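3-oxoacyl-(Acyl-carrier protein) synthase (Burkholderia xenovorans, PDB 4EFI) probably acts as a condensing enzyme of the thiolase superfamily, extending an acyl group to a 3-oxoacyl product carried on acyl-carrier protein. Local coordinates at residues A17-V22 / G344-V349; L81-D86 / A181-N186; V94-N99 / D156-M161. All blocks are in the same frame, centred on the assembly; numbering follows the deposited sequence. Where two conformers were deposited one is given.

Contact 1. Residues A17-V22 / G344-V349; sequences ARIAGV and GPLNIV
The backbone N of V22 donates to I348 O at 3.0 Å, with an N-H...O angle of 156°, and this is the direct hydrogen bond that joins 17-22 to 344-349. V22 returns a weaker contact through its own carbonyl: V349 CA lies 3.2 Å from V22 O, with 152° at the hydrogen, which identifies it as a CA-H...O interaction. V22 and V349 thus pair in parallel, CA to CA 5.0 Å, with their side chains on the same face of the sheet, where T311 of helix 305-313 touches both.

Towards I19 and G344 the backbones diverge, and two waters span the gap. Water 1 donates to I19 O at 2.7 Å and accepts from G344 N, while water 2 donates to A20 O and accepts from I348 N at 2.9 Å. Each links a strand carbonyl to a loop amide. Between them comes L346, whose chi1 of -60° sets CG anti to the carbonyl carbon and nearer to I19 than CB is. One branch, CD2, rests 3.5 Å from I19 O; the other, CD1, meets I19 CG2 at 4.1 Å, the two side chains crossing at about a right angle. I19 continues the apolar layer onto L135 and M139 of helix 130-143.

A cis peptide precedes P345 in the connection from strand 335-343. Strand 17-26 is the outer strand of the 3-2-4-5-1 order that characterises the thiolase fold, and 349-353, the last strand of the chain, joins it in parallel as an added edge strand.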
ATOM      1  N   ALA A  17       3.671 -20.136  -5.631  1.00 13.79           N
ATOM      2  CA  ALA A  17       2.890 -19.017  -6.147  1.00 13.84           C
ATOM      3  C   ALA A  17       3.804 -17.889  -6.565  1.00 15.02           C
ATOM      4  O   ALA A  17       4.861 -17.703  -5.961  1.00 17.26           O
ATOM      5  CB  ALA A  17       1.924 -18.507  -5.082  1.00 15.08           C
ATOM      6  N   ARG A  18       3.402 -17.127  -7.574  0.57 13.72           N
ATOM      7  CA  ARG A  18       4.202 -16.016  -8.066  0.57 13.70           C
ATOM      8  C   ARG A  18       3.315 -14.844  -8.432  0.57 13.00           C
ATOM      9  O   ARG A  18       2.131 -15.007  -8.766  0.57 14.02           O
ATOM     10  CB  ARG A  18       5.019 -16.430  -9.300  0.57 15.74           C
ATOM     11  CG  ARG A  18       4.188 -16.874 -10.492  0.57 16.32           C
ATOM     12  CD  ARG A  18       5.036 -17.359 -11.677  0.57 20.37           C
ATOM     13  NE  ARG A  18       5.638 -16.261 -12.433  0.57 20.88           N
ATOM     14  CZ  ARG A  18       5.006 -15.556 -13.367  0.57 19.78           C
ATOM     15  NH1 ARG A  18       5.635 -14.571 -13.992  0.57 28.23           N
ATOM     16  NH2 ARG A  18       3.744 -15.830 -13.669  0.57 22.07           N
ATOM     17  N   ILE A  19       3.887 -13.651  -8.361  1.00 12.71           N
ATOM     18  CA  ILE A  19       3.256 -12.478  -8.911  1.00 12.68           C
ATOM     19  C   ILE A  19       3.298 -12.601 -10.435  1.00 13.07           C
ATOM     20  O   ILE A  19       4.363 -12.818 -11.030  1.00 14.16           O
ATOM     21  CB  ILE A  19       3.953 -11.189  -8.455  1.00 12.77           C
ATOM     22  CG1 ILE A  19       3.815 -11.035  -6.944  1.00 12.79           C
ATOM     23  CG2 ILE A  19       3.367  -9.992  -9.180  1.00 14.82           C
ATOM     24  CD1 ILE A  19       4.617  -9.880  -6.353  1.00 14.90           C
ATOM     25  N   ALA A  20       2.135 -12.452 -11.068  1.00 12.53           N
ATOM     26  CA  ALA A  20       2.007 -12.575 -12.513  1.00 13.15           C
ATOM     27  C   ALA A  20       1.856 -11.232 -13.239  1.00 12.40           C
ATOM     28  O   ALA A  20       2.033 -11.173 -14.456  1.00 14.55           O
ATOM     29  CB  ALA A  20       0.809 -13.466 -12.834  1.00 15.10           C
ATOM     30  N   GLY A  21       1.512 -10.165 -12.528  1.00 11.96           N
ATOM     31  CA  GLY A  21       1.312  -8.857 -13.140  1.00 12.28           C
ATOM     32  C   GLY A  21       0.824  -7.874 -12.107  1.00 11.95           C
ATOM     33  O   GLY A  21       0.256  -8.302 -11.083  1.00 12.53           O
ATOM     34  N   VAL A  22       1.035  -6.583 -12.345  1.00 12.42           N
ATOM     35  CA  VAL A  22       0.573  -5.531 -11.433  1.00 11.82           C
ATOM     36  C   VAL A  22       0.171  -4.309 -12.273  1.00 11.41           C
ATOM     37  O   VAL A  22       0.924  -3.878 -13.144  1.00 12.40           O
ATOM     38  CB  VAL A  22       1.679  -5.062 -10.459  1.00 12.69           C
ATOM     39  CG1 VAL A  22       1.112  -4.068  -9.434  1.00 14.25           C
ATOM     40  CG2 VAL A  22       2.365  -6.216  -9.757  1.00 16.37           C
ATOM     41  N   GLY A 344       9.276 -11.577 -11.511  1.00 16.02           N
ATOM     42  CA  GLY A 344       9.521 -11.307 -12.911  1.00 16.77           C
ATOM     43  C   GLY A 344      10.420 -12.334 -13.580  1.00 17.28           C
ATOM     44  O   GLY A 344      10.870 -13.301 -12.948  1.00 18.76           O
ATOM     45  N   PRO A 345      10.696 -12.139 -14.868  1.00 16.67           N
ATOM     46  CA  PRO A 345      10.222 -10.989 -15.646  1.00 16.82           C
ATOM     47  C   PRO A 345       8.719 -10.945 -15.841  1.00 18.74           C
ATOM     48  O   PRO A 345       8.074 -11.996 -15.907  1.00 19.56           O
ATOM     49  CB  PRO A 345      10.916 -11.154 -16.996  1.00 19.23           C
ATOM     50  CG  PRO A 345      11.299 -12.589 -17.078  1.00 21.07           C
ATOM     51  CD  PRO A 345      11.506 -13.063 -15.677  1.00 18.64           C
ATOM     52  N   LEU A 346       8.190  -9.733 -15.947  1.00 18.44           N
ATOM     53  CA  LEU A 346       6.764  -9.499 -16.142  1.00 17.20           C
ATOM     54  C   LEU A 346       6.557  -8.532 -17.281  1.00 16.79           C
ATOM     55  O   LEU A 346       7.176  -7.467 -17.302  1.00 17.70           O
ATOM     56  CB  LEU A 346       6.139  -8.878 -14.890  1.00 17.88           C
ATOM     57  CG  LEU A 346       6.205  -9.637 -13.572  1.00 18.10           C
ATOM     58  CD1 LEU A 346       5.475  -8.854 -12.488  1.00 18.29           C
ATOM     59  CD2 LEU A 346       5.637 -11.037 -13.737  1.00 21.23           C
ATOM     60  N   ASN A 347       5.663  -8.877 -18.198  1.00 16.17           N
ATOM     61  CA  ASN A 347       5.247  -7.953 -19.248  1.00 18.05           C
ATOM     62  C   ASN A 347       4.122  -7.000 -18.849  1.00 17.61           C
ATOM     63  O   ASN A 347       4.021  -5.900 -19.387  1.00 18.58           O
ATOM     64  CB  ASN A 347       4.795  -8.727 -20.490  1.00 21.02           C
ATOM     65  CG  ASN A 347       5.926  -9.465 -21.175  1.00 32.07           C
ATOM     66  OD1 ASN A 347       7.061  -8.984 -21.227  1.00 35.51           O
ATOM     67  ND2 ASN A 347       5.619 -10.646 -21.712  1.00 36.84           N
ATOM     68  N   ILE A 348       3.266  -7.421 -17.913  1.00 14.94           N
ATOM     69  CA  ILE A 348       2.091  -6.643 -17.545  1.00 15.26           C
ATOM     70  C   ILE A 348       2.369  -5.941 -16.232  1.00 14.70           C
ATOM     71  O   ILE A 348       2.085  -6.453 -15.140  1.00 15.04           O
ATOM     72  CB  ILE A 348       0.796  -7.491 -17.500  1.00 15.51           C
ATOM     73  CG1 ILE A 348       0.645  -8.268 -18.808  1.00 17.62           C
ATOM     74  CG2 ILE A 348      -0.424  -6.620 -17.281  1.00 16.88           C
ATOM     75  CD1 ILE A 348       0.654  -7.379 -20.067  1.00 19.16           C
ATOM     76  N   VAL A 349       3.000  -4.783 -16.349  1.00 13.89           N
ATOM     77  CA  VAL A 349       3.284  -3.884 -15.244  1.00 13.45           C
ATOM     78  C   VAL A 349       2.983  -2.501 -15.804  1.00 14.86           C
ATOM     79  O   VAL A 349       3.654  -2.063 -16.746  1.00 17.48           O
ATOM     80  CB  VAL A 349       4.762  -3.943 -14.836  1.00 14.81           C
ATOM     81  CG1 VAL A 349       5.049  -2.943 -13.718  1.00 16.05           C
ATOM     82  CG2 VAL A 349       5.148  -5.360 -14.432  1.00 15.88           C
TER
HETATM   83  O   HOH W   1       7.035 -13.327 -10.751  1.00 20.75           O
HETATM   84  O   HOH W   2       3.127 -10.057 -16.766  1.00 19.81           O

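Contact 2. Residues L81-D86 / A181-N186; sequences LGWQAD and ALETSN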
ATOM      1  N   LEU A  81      -2.921  -9.804 -19.301  1.00 14.89           N
ATOM      2  CA  LEU A  81      -2.577 -11.193 -19.045  1.00 14.63           C
ATOM      3  C   LEU A  81      -3.321 -12.154 -19.955  1.00 15.88           C
ATOM      4  O   LEU A  81      -2.862 -13.271 -20.164  1.00 17.79           O
ATOM      5  CB  LEU A  81      -2.894 -11.566 -17.595  1.00 16.11           C
ATOM      6  CG  LEU A  81      -1.952 -10.932 -16.581  1.00 17.07           C
ATOM      7  CD1 LEU A  81      -2.457 -11.173 -15.161  1.00 15.60           C
ATOM      8  CD2 LEU A  81      -0.533 -11.439 -16.722  1.00 20.22           C
ATOM      9  N   GLY A  82      -4.488 -11.740 -20.447  1.00 15.60           N
ATOM     10  CA  GLY A  82      -5.353 -12.637 -21.199  1.00 15.87           C
ATOM     11  C   GLY A  82      -6.032 -13.660 -20.321  1.00 15.89           C
ATOM     12  O   GLY A  82      -6.399 -14.744 -20.795  1.00 17.23           O
ATOM     13  N   TRP A  83      -6.243 -13.324 -19.052  1.00 14.98           N
ATOM     14  CA  TRP A  83      -6.944 -14.209 -18.138  1.00 14.88           C
ATOM     15  C   TRP A  83      -8.452 -14.040 -18.301  1.00 15.49           C
ATOM     16  O   TRP A  83      -8.966 -12.919 -18.178  1.00 17.47           O
ATOM     17  CB  TRP A  83      -6.558 -13.870 -16.703  1.00 15.34           C
ATOM     18  CG  TRP A  83      -5.218 -14.375 -16.274  1.00 15.16           C
ATOM     19  CD1 TRP A  83      -4.270 -14.945 -17.045  1.00 15.07           C
ATOM     20  CD2 TRP A  83      -4.695 -14.354 -14.939  1.00 13.86           C
ATOM     21  NE1 TRP A  83      -3.177 -15.292 -16.286  1.00 15.27           N
ATOM     22  CE2 TRP A  83      -3.419 -14.932 -14.984  1.00 13.88           C
ATOM     23  CE3 TRP A  83      -5.188 -13.898 -13.715  1.00 14.55           C
ATOM     24  CZ2 TRP A  83      -2.618 -15.077 -13.840  1.00 15.72           C
ATOM     25  CZ3 TRP A  83      -4.390 -14.055 -12.578  1.00 13.46           C
ATOM     26  CH2 TRP A  83      -3.132 -14.641 -12.651  1.00 14.18           C
ATOM     27  N   GLN A  84      -9.164 -15.139 -18.498  1.00 14.06           N
ATOM     28  CA  GLN A  84     -10.614 -15.088 -18.587  1.00 14.34           C
ATOM     29  C   GLN A  84     -11.223 -14.905 -17.208  1.00 15.21           C
ATOM     30  O   GLN A  84     -10.716 -15.435 -16.210  1.00 15.42           O
ATOM     31  CB  GLN A  84     -11.164 -16.352 -19.242  1.00 14.72           C
ATOM     32  CG  GLN A  84     -10.543 -16.675 -20.609  1.00 14.31           C
ATOM     33  CD  GLN A  84     -10.617 -15.497 -21.526  1.00 17.41           C
ATOM     34  OE1 GLN A  84     -11.694 -14.930 -21.735  1.00 20.57           O
ATOM     35  NE2 GLN A  84      -9.481 -15.088 -22.063  1.00 17.93           N
ATOM     36  N   ALA A  85     -12.329 -14.188 -17.140  1.00 15.92           N
ATOM     37  CA  ALA A  85     -12.965 -13.904 -15.846  1.00 14.10           C
ATOM     38  C   ALA A  85     -13.328 -15.180 -15.089  1.00 16.23           C
ATOM     39  O   ALA A  85     -13.261 -15.225 -13.862  1.00 15.93           O
ATOM     40  CB  ALA A  85     -14.202 -13.055 -16.087  1.00 17.71           C
ATOM     41  N   ASP A  86     -13.702 -16.233 -15.791  1.00 16.71           N
ATOM     42  CA  ASP A  86     -14.122 -17.465 -15.156  1.00 15.98           C
ATOM     43  C   ASP A  86     -12.990 -18.224 -14.473  1.00 16.67           C
ATOM     44  O   ASP A  86     -13.234 -19.205 -13.778  1.00 18.83           O
ATOM     45  CB  ASP A  86     -14.869 -18.392 -16.135  1.00 20.34           C
ATOM     46  CG  ASP A  86     -14.036 -18.813 -17.338  1.00 24.26           C
ATOM     47  OD1 ASP A  86     -12.813 -18.587 -17.389  1.00 25.65           O
ATOM     48  OD2 ASP A  86     -14.641 -19.410 -18.261  1.00 33.02           O
ATOM     49  N   ALA A 181      -1.979  -9.679  -9.755  1.00 11.49           N
ATOM     50  CA  ALA A 181      -2.365 -11.050 -10.102  1.00 12.45           C
ATOM     51  C   ALA A 181      -1.355 -11.995  -9.502  1.00 11.88           C
ATOM     52  O   ALA A 181      -0.152 -11.792  -9.651  1.00 12.56           O
ATOM     53  CB  ALA A 181      -2.365 -11.235 -11.617  1.00 13.28           C
ATOM     54  N   LEU A 182      -1.848 -13.044  -8.860  1.00 11.88           N
ATOM     55  CA  LEU A 182      -1.025 -14.133  -8.359  1.00 12.25           C
ATOM     56  C   LEU A 182      -1.446 -15.420  -9.041  1.00 12.83           C
ATOM     57  O   LEU A 182      -2.621 -15.641  -9.272  1.00 12.73           O
ATOM     58  CB  LEU A 182      -1.198 -14.329  -6.852  1.00 12.02           C
ATOM     59  CG  LEU A 182      -0.992 -13.130  -5.961  1.00 11.29           C
ATOM     60  CD1 LEU A 182      -1.244 -13.566  -4.524  1.00 13.96           C
ATOM     61  CD2 LEU A 182       0.416 -12.552  -6.105  1.00 13.39           C
ATOM     62  N   GLU A 183      -0.484 -16.292  -9.327  1.00 13.24           N
ATOM     63  CA  GLU A 183      -0.769 -17.576  -9.976  1.00 13.94           C
ATOM     64  C   GLU A 183       0.109 -18.694  -9.424  1.00 14.54           C
ATOM     65  O   GLU A 183       1.248 -18.477  -9.023  1.00 14.70           O
ATOM     66  CB  GLU A 183      -0.569 -17.492 -11.505  1.00 15.18           C
ATOM     67  CG  GLU A 183      -1.146 -18.695 -12.270  1.00 15.27           C
ATOM     68  CD  GLU A 183      -1.148 -18.540 -13.780  1.00 16.01           C
ATOM     69  OE1 GLU A 183      -0.210 -17.921 -14.317  1.00 17.58           O
ATOM     70  OE2 GLU A 183      -2.092 -19.065 -14.411  1.00 16.19           O
ATOM     71  N   THR A 184      -0.433 -19.900  -9.412  0.69 15.03           N
ATOM     72  CA  THR A 184       0.335 -21.093  -9.136  0.69 17.11           C
ATOM     73  C   THR A 184       1.600 -21.108 -10.021  0.69 17.92           C
ATOM     74  O   THR A 184       1.561 -20.739 -11.205  0.69 18.95           O
ATOM     75  CB  THR A 184      -0.586 -22.349  -9.313  0.69 20.64           C
ATOM     76  OG1 THR A 184       0.146 -23.553  -9.068  0.69 25.35           O
ATOM     77  CG2 THR A 184      -1.208 -22.390 -10.679  0.69 19.86           C
ATOM     78  N   SER A 185       2.728 -21.508  -9.423  1.00 19.84           N
ATOM     79  CA  SER A 185       4.029 -21.594 -10.080  1.00 20.58           C
ATOM     80  C   SER A 185       4.682 -22.916  -9.713  1.00 24.36           C
ATOM     81  O   SER A 185       4.464 -23.434  -8.621  1.00 23.56           O
ATOM     82  CB  SER A 185       4.906 -20.434  -9.641  1.00 27.31           C
ATOM     83  OG  SER A 185       5.197 -20.520  -8.266  1.00 39.31           O
ATOM     84  N   ASN A 186       5.499 -23.444 -10.621  1.00 29.46           N
ATOM     85  CA  ASN A 186       6.086 -24.779 -10.459  1.00 35.81           C
ATOM     86  C   ASN A 186       7.501 -24.821  -9.869  1.00 38.62           C
ATOM     87  O   ASN A 186       7.949 -25.871  -9.409  1.00 41.90           O
ATOM     88  CB  ASN A 186       6.095 -25.519 -11.804  1.00 35.87           C
TER
HETATM   89  O   HOH W   3      -0.823 -16.848 -16.847  1.00 23.08           O
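W83 brings CZ2, CZ3 and CH2 of its indole up to A181, L182 O and E183 of strand 176-184. Its CZ3 comes 3.6 Å from A181 CB, which approaches the ring obliquely, while L182 O sits at the ring edge, near its plane, 3.6 Å from CH2.

L81 fills the angle between ring and strand. Its CD1 touches A181 CB at 3.5 Å and also lies over the centre of one face of the W83 ring, 3.8 Å above the plane, so the same methyl serves both neighbours.

No direct hydrogen bond crosses between the segments; the polar link is made by water 3. It lies in the plane of the indole, accepts from W83 NE1 at 2.9 Å and donates to E183 OE1 at 2.8 Å. The carboxylate itself is turned 57° from the ring, and OE1 stands 3.8 Å from W83 CZ2. R149 ties the two side chains together from outside: it makes a cation-pi contact with W83 and a salt bridge with E183 OE2; the salt bridge probably favours the ionised carboxylate.

The backbone explains how the tryptophan follows so closely on the helix: G82, with phi 73°, is the C-prime residue of a Schellman motif that terminates helix 66-81. That helix lies on one face of the six-stranded sheet, L77 on A181, and helix 130-143 on the other, where L182 meets L135, M139 and I142: the helix-sheet layering of the thiolase fold.

Contact 3. Residues V94-N99 / D156-M161; sequences VSQTPN and DTISKM
Two loops that leave the neighbouring parallel strands 90-94 and 149-156 meet here, and an ST turn shapes the first of them: S95 OG accepts from T97 N at 3.0 Å. The S95 hydroxyl is also hydrogen-bonded to G155 O, just ahead of the second loop. Facing this turn is the buried carboxylate of D156, which Q96 grips by both oxygens and T97 by OD1.

OD1 takes two bonds across the contact. Q96 N reaches it at 2.8 Å on the syn side, whereas T97 OG1, also at 2.8 Å, comes to the anti side. OD2 receives Q96 NE2 at 3.0 Å, again syn, and lies close to the amide plane of Q96; outside the segments OD2 has a further hydrogen-bond partner in S302 OG. Backbone N and side-chain N of one glutamine therefore straddle the carboxylate, one to each oxygen.

T97 is the second clamp. With chi1 at 51°, OG1 stands between the backbone N and the carbonyl carbon, from where it also accepts from T157 N at 2.9 Å in a nearly straight bond (165°). Farther out, water 4 donates to T97 O at 2.8 Å and is hydrogen-bonded to T157 OG1, adding a bridge between the loops. I158 CD1 closes in on Q96 NE2 at 3.8 Å; this nitrogen also makes a weak hydrogen bond to an unidentified ligand, probably from the crystallisation liquor.

With T157 N donating to it, T97 OG1 gives its own proton to D156 OD1. Three donors across the contact, Q96 N, Q96 NE2 and T97 OG1, with S302 OG outside it, thus hold the carboxylate by both oxygens, and a D156 chi1 of -110°, away from the staggered positions, is consistent with a group held by its bonds.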
ATOM      1  N   VAL A  94      -8.141  -4.944  -0.171  1.00 10.98           N
ATOM      2  CA  VAL A  94      -7.486  -4.339   0.984  1.00 11.63           C
ATOM      3  C   VAL A  94      -7.590  -2.835   0.830  1.00 11.88           C
ATOM      4  O   VAL A  94      -7.089  -2.270  -0.165  1.00 12.47           O
ATOM      5  CB  VAL A  94      -6.017  -4.747   1.072  1.00 13.42           C
ATOM      6  CG1 VAL A  94      -5.352  -4.061   2.275  1.00 13.95           C
ATOM      7  CG2 VAL A  94      -5.917  -6.263   1.164  1.00 14.82           C
ATOM      8  N   SER A  95      -8.263  -2.198   1.784  1.00 10.81           N
ATOM      9  CA  SER A  95      -8.553  -0.785   1.697  1.00 11.94           C
ATOM     10  C   SER A  95      -9.106  -0.287   3.018  1.00 12.46           C
ATOM     11  O   SER A  95      -9.667  -1.066   3.803  1.00 13.67           O
ATOM     12  CB  SER A  95      -9.593  -0.525   0.623  1.00 13.01           C
ATOM     13  OG  SER A  95      -9.862   0.873   0.451  1.00 12.78           O
ATOM     14  N   GLN A  96      -8.953   1.006   3.266  1.00 11.75           N
ATOM     15  CA  GLN A  96      -9.591   1.679   4.390  1.00 11.22           C
ATOM     16  C   GLN A  96     -10.766   2.555   3.933  1.00 11.98           C
ATOM     17  O   GLN A  96     -11.383   3.209   4.768  1.00 12.48           O
ATOM     18  CB  GLN A  96      -8.552   2.528   5.109  1.00 12.55           C
ATOM     19  CG  GLN A  96      -7.413   1.688   5.638  1.00 15.02           C
ATOM     20  CD  GLN A  96      -6.248   2.496   6.137  1.00 15.88           C
ATOM     21  OE1 GLN A  96      -5.895   2.418   7.303  1.00 15.20           O
ATOM     22  NE2 GLN A  96      -5.633   3.239   5.250  1.00 16.06           N
ATOM     23  N   THR A  97     -11.049   2.559   2.625  1.00 12.05           N
ATOM     24  CA  THR A  97     -12.049   3.453   2.054  1.00 12.05           C
ATOM     25  C   THR A  97     -13.035   2.699   1.150  1.00 13.14           C
ATOM     26  O   THR A  97     -13.179   2.999  -0.030  1.00 11.86           O
ATOM     27  CB  THR A  97     -11.394   4.684   1.371  1.00 13.10           C
ATOM     28  OG1 THR A  97     -10.358   4.265   0.457  1.00 12.74           O
ATOM     29  CG2 THR A  97     -10.791   5.610   2.430  1.00 14.11           C
ATOM     30  N   PRO A  98     -13.719   1.709   1.717  1.00 11.92           N
ATOM     31  CA  PRO A  98     -14.673   0.906   0.945  1.00 12.38           C
ATOM     32  C   PRO A  98     -15.903   1.708   0.478  1.00 11.70           C
ATOM     33  O   PRO A  98     -16.240   2.735   1.061  1.00 12.28           O
ATOM     34  CB  PRO A  98     -15.089  -0.163   1.948  1.00 13.63           C
ATOM     35  CG  PRO A  98     -14.976   0.520   3.271  1.00 15.04           C
ATOM     36  CD  PRO A  98     -13.749   1.368   3.153  1.00 12.05           C
ATOM     37  N   ASN A  99     -16.614   1.161  -0.504  1.00 11.65           N
ATOM     38  CA  ASN A  99     -17.789   1.847  -1.033  1.00 11.67           C
ATOM     39  C   ASN A  99     -18.887   2.033   0.011  1.00 12.01           C
ATOM     40  O   ASN A  99     -19.461   3.118   0.142  1.00 12.17           O
ATOM     41  CB  ASN A  99     -18.398   1.051  -2.210  1.00 12.54           C
ATOM     42  CG  ASN A  99     -17.624   1.188  -3.495  1.00 13.19           C
ATOM     43  OD1 ASN A  99     -16.535   1.764  -3.528  1.00 12.65           O
ATOM     44  ND2 ASN A  99     -18.171   0.643  -4.569  1.00 13.97           N
ATOM     45  N   ASP A 156      -6.823   2.922  -2.047  1.00 11.21           N
ATOM     46  CA  ASP A 156      -7.396   3.827  -1.059  1.00 11.92           C
ATOM     47  C   ASP A 156      -7.639   5.178  -1.700  1.00 13.43           C
ATOM     48  O   ASP A 156      -6.941   5.562  -2.662  1.00 14.64           O
ATOM     49  CB  ASP A 156      -6.443   4.030   0.129  1.00 12.29           C
ATOM     50  CG  ASP A 156      -6.920   3.381   1.414  1.00 12.38           C
ATOM     51  OD1 ASP A 156      -8.127   3.154   1.625  1.00 12.96           O
ATOM     52  OD2 ASP A 156      -6.038   3.099   2.245  1.00 16.73           O
ATOM     53  N   THR A 157      -8.592   5.914  -1.150  1.00 12.12           N
ATOM     54  CA  THR A 157      -8.745   7.334  -1.470  1.00 12.44           C
ATOM     55  C   THR A 157      -8.699   8.101  -0.140  1.00 11.56           C
ATOM     56  O   THR A 157      -9.693   8.642   0.328  1.00 12.58           O
ATOM     57  CB  THR A 157     -10.039   7.662  -2.234  1.00 12.88           C
ATOM     58  OG1 THR A 157     -11.171   7.287  -1.451  1.00 12.95           O
ATOM     59  CG2 THR A 157     -10.104   6.922  -3.561  1.00 14.52           C
ATOM     60  N   ILE A 158      -7.526   8.147   0.484  1.00 12.52           N
ATOM     61  CA  ILE A 158      -7.396   8.805   1.780  1.00 14.03           C
ATOM     62  C   ILE A 158      -7.703  10.289   1.673  1.00 13.90           C
ATOM     63  O   ILE A 158      -8.046  10.931   2.675  1.00 13.71           O
ATOM     64  CB  ILE A 158      -5.991   8.618   2.407  1.00 15.55           C
ATOM     65  CG1 ILE A 158      -5.754   7.142   2.705  1.00 18.78           C
ATOM     66  CG2 ILE A 158      -5.794   9.494   3.659  1.00 16.58           C
ATOM     67  CD1 ILE A 158      -6.774   6.499   3.613  1.00 21.41           C
ATOM     68  N   SER A 159      -7.610  10.871   0.482  1.00 13.05           N
ATOM     69  CA  SER A 159      -7.953  12.286   0.337  1.00 14.29           C
ATOM     70  C   SER A 159      -9.364  12.585   0.872  1.00 14.45           C
ATOM     71  O   SER A 159      -9.617  13.702   1.350  1.00 16.30           O
ATOM     72  CB  SER A 159      -7.845  12.740  -1.122  1.00 14.93           C
ATOM     73  OG  SER A 159      -8.876  12.159  -1.865  1.00 16.37           O
ATOM     74  N   LYS A 160     -10.251  11.595   0.854  1.00 13.74           N
ATOM     75  CA  LYS A 160     -11.633  11.789   1.262  1.00 14.74           C
ATOM     76  C   LYS A 160     -11.805  11.866   2.788  1.00 16.40           C
ATOM     77  O   LYS A 160     -12.897  12.139   3.280  1.00 18.56           O
ATOM     78  CB  LYS A 160     -12.492  10.650   0.708  1.00 15.13           C
ATOM     79  CG  LYS A 160     -12.629  10.600  -0.812  1.00 16.41           C
ATOM     80  CD  LYS A 160     -13.603   9.476  -1.202  1.00 19.30           C
ATOM     81  CE  LYS A 160     -13.459   9.025  -2.637  1.00 20.70           C
ATOM     82  NZ  LYS A 160     -14.111   9.976  -3.565  1.00 19.59           N
ATOM     83  N   MET A 161     -10.735  11.548   3.509  0.64 13.39           N
ATOM     84  CA  MET A 161     -10.743  11.586   4.982  0.64 14.43           C
ATOM     85  C   MET A 161      -9.835  12.653   5.586  0.64 14.30           C
ATOM     86  O   MET A 161      -9.584  12.644   6.795  0.64 16.14           O
ATOM     87  CB  MET A 161     -10.357  10.223   5.539  0.64 18.71           C
ATOM     88  CG  MET A 161     -11.457   9.188   5.331  0.64 21.96           C
ATOM     89  SD  MET A 161     -11.225   7.691   6.285  0.64 32.81           S
ATOM     90  CE  MET A 161      -9.550   7.410   5.806  0.64 11.72           C
TER
HETATM   91  O   HOH W   4     -12.868   5.138  -1.777  1.00 12.51           O

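How the contacts relate
All three contacts draw on the same six-stranded mixed sheet. Contacts 1 and 2 are close, their centres about 10 Å apart, because strands 17-26 and 176-184 are adjacent and antiparallel in it; A20 N lies 2.8 Å from A181 O and R18 N 2.9 Å from E183 O, both probable hydrogen bonds. Contact 3, between the ends of strands 90-94 and 149-156, is remote: its centre is about 26 Å from that of contact 1 and 27 Å from that of contact 2. Along the chain they nest, 3 within 2 within 1, so the outermost closure joins a strand near the N-terminus, 17-26, to the approach to the last strand, 349-353.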